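Local coordinates for sensor protein (Rhodopseudomonas palustris, PDB 2OOL), which senses light through a bound biliverdin chromophore as a bacteriophytochrome and probably passes the signal on as a histidine kinase, at residues A[162-165]-A[166-170]. Residues are numbered along the deposited sequence; the frame is centred on the assembly and turned at random.
Sequences LPTA and CWIAA
Leu-162 and Cys-166, like Thr-164 and Ile-168, meet one turn apart in the first turns of helix 162-177, a local i to i+4 contact within the GAF domain of the chromophore-binding fragment. Four successive alpha-helical backbone bonds hold the stretch together. Cys-166 N gives the straightest, reaching Leu-162 O at 2.8 Å with an N-H...O angle of 173°. Trp-167 N to Pro-163 O, at 3.0 Å, is more bent.

The helix is packed on several sides. Cys-166 touches Ile-196 and Ala-197 of strand 193-200, in the six-stranded antiparallel sheet of the GAF domain, while Ala-165 and Ala-169 lie against Leu-321 of helix 308-332. Ile-168 turns to Arg-155 and Leu-156 of helix 142-157. The bound chromophore is about 13 Å from the Cys-166 side chain, so this is packing at a distance from the pigment.

Leu-162 turns its chain so that CG lies beside its own carbonyl carbon (chi1 -176°), which brings CG and, through chi2, CD1 against the sulfur, CD1 3.9 Å from Cys-166 SG. Thr-164 divides its two branches: OG1 hydrogen-bonds to OD1 of Asp-161, just before the helix, and the methyl is left for apolar contact. The side chains of Thr-164 and Ile-168 cross at a slant, with Thr-164 CG2 3.8 Å from Ile-168 CD1.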
ATOM      1  N   LEU A 162     -23.701  -0.053   0.049  1.00 63.30           N
ATOM      2  CA  LEU A 162     -22.945   1.132   0.445  1.00 63.55           C
ATOM      3  C   LEU A 162     -22.502   1.128   1.910  1.00 63.61           C
ATOM      4  O   LEU A 162     -21.349   1.402   2.197  1.00 64.54           O
ATOM      5  CB  LEU A 162     -23.755   2.415   0.145  1.00 63.75           C
ATOM      6  CG  LEU A 162     -23.098   3.767   0.406  1.00 63.31           C
ATOM      7  CD1 LEU A 162     -21.951   3.956  -0.582  1.00 62.65           C
ATOM      8  CD2 LEU A 162     -24.115   4.932   0.302  1.00 63.25           C
ATOM      9  N   PRO A 163     -23.420   0.855   2.846  1.00 63.45           N
ATOM     10  CA  PRO A 163     -22.932   0.812   4.232  1.00 62.70           C
ATOM     11  C   PRO A 163     -21.792  -0.191   4.445  1.00 61.76           C
ATOM     12  O   PRO A 163     -20.929   0.048   5.268  1.00 61.84           O
ATOM     13  CB  PRO A 163     -24.173   0.413   5.037  1.00 63.20           C
ATOM     14  CG  PRO A 163     -25.343   0.773   4.141  1.00 64.03           C
ATOM     15  CD  PRO A 163     -24.868   0.580   2.747  1.00 63.62           C
ATOM     16  N   THR A 164     -21.781  -1.294   3.706  1.00 60.67           N
ATOM     17  CA  THR A 164     -20.675  -2.254   3.781  1.00 60.25           C
ATOM     18  C   THR A 164     -19.386  -1.635   3.208  1.00 59.98           C
ATOM     19  O   THR A 164     -18.314  -1.790   3.782  1.00 59.69           O
ATOM     20  CB  THR A 164     -21.014  -3.561   3.039  1.00 60.43           C
ATOM     21  OG1 THR A 164     -22.278  -4.052   3.511  1.00 59.70           O
ATOM     22  CG2 THR A 164     -19.944  -4.650   3.260  1.00 59.60           C
ATOM     23  N   ALA A 165     -19.506  -0.935   2.084  1.00 58.98           N
ATOM     24  CA  ALA A 165     -18.350  -0.327   1.452  1.00 58.73           C
ATOM     25  C   ALA A 165     -17.773   0.737   2.391  1.00 58.17           C
ATOM     26  O   ALA A 165     -16.568   0.772   2.639  1.00 57.09           O
ATOM     27  CB  ALA A 165     -18.723   0.280   0.117  1.00 58.37           C
ATOM     28  N   CYS A 166     -18.660   1.565   2.935  1.00 57.77           N
ATOM     29  CA  CYS A 166     -18.256   2.632   3.826  1.00 58.17           C
ATOM     30  C   CYS A 166     -17.604   2.126   5.093  1.00 57.49           C
ATOM     31  O   CYS A 166     -16.623   2.729   5.564  1.00 57.03           O
ATOM     32  CB  CYS A 166     -19.434   3.557   4.133  1.00 58.34           C
ATOM     33  SG  CYS A 166     -19.888   4.518   2.675  1.00 60.24           S
ATOM     34  N   TRP A 167     -18.117   1.029   5.628  1.00 57.52           N
ATOM     35  CA  TRP A 167     -17.577   0.424   6.851  1.00 57.09           C
ATOM     36  C   TRP A 167     -16.213  -0.258   6.623  1.00 56.33           C
ATOM     37  O   TRP A 167     -15.334  -0.183   7.463  1.00 56.00           O
ATOM     38  CB  TRP A 167     -18.591  -0.545   7.510  1.00 58.35           C
ATOM     39  CG  TRP A 167     -18.013  -1.126   8.765  1.00 59.13           C
ATOM     40  CD1 TRP A 167     -18.072  -0.607  10.026  1.00 60.53           C
ATOM     41  CD2 TRP A 167     -17.197  -2.299   8.850  1.00 60.75           C
ATOM     42  NE1 TRP A 167     -17.375  -1.414  10.905  1.00 59.84           N
ATOM     43  CE2 TRP A 167     -16.812  -2.445  10.198  1.00 59.40           C
ATOM     44  CE3 TRP A 167     -16.763  -3.246   7.911  1.00 60.52           C
ATOM     45  CZ2 TRP A 167     -16.016  -3.497  10.631  1.00 61.03           C
ATOM     46  CZ3 TRP A 167     -15.981  -4.302   8.345  1.00 60.87           C
ATOM     47  CH2 TRP A 167     -15.618  -4.423   9.694  1.00 60.88           C
ATOM     48  N   ILE A 168     -16.032  -0.910   5.486  1.00 55.35           N
ATOM     49  CA  ILE A 168     -14.725  -1.430   5.126  1.00 54.73           C
ATOM     50  C   ILE A 168     -13.749  -0.242   5.105  1.00 54.61           C
ATOM     51  O   ILE A 168     -12.695  -0.307   5.681  1.00 55.00           O
ATOM     52  CB  ILE A 168     -14.756  -2.174   3.752  1.00 54.86           C
ATOM     53  CG1 ILE A 168     -15.575  -3.486   3.867  1.00 55.10           C
ATOM     54  CG2 ILE A 168     -13.332  -2.456   3.243  1.00 54.99           C
ATOM     55  CD1 ILE A 168     -16.281  -3.977   2.588  1.00 53.87           C
ATOM     56  N   ALA A 169     -14.121   0.865   4.484  1.00 53.85           N
ATOM     57  CA  ALA A 169     -13.218   2.031   4.412  1.00 53.57           C
ATOM     58  C   ALA A 169     -12.858   2.525   5.800  1.00 53.17           C
ATOM     59  O   ALA A 169     -11.685   2.715   6.077  1.00 54.10           O
ATOM     60  CB  ALA A 169     -13.830   3.146   3.590  1.00 52.37           C
ATOM     61  N   ALA A 170     -13.852   2.699   6.674  1.00 53.26           N
ATOM     62  CA  ALA A 170     -13.657   3.316   8.006  1.00 53.32           C
ATOM     63  C   ALA A 170     -12.790   2.461   8.888  1.00 53.22           C
ATOM     64  O   ALA A 170     -11.899   2.965   9.575  1.00 51.81           O
ATOM     65  CB  ALA A 170     -15.003   3.599   8.711  1.00 52.73           C
TER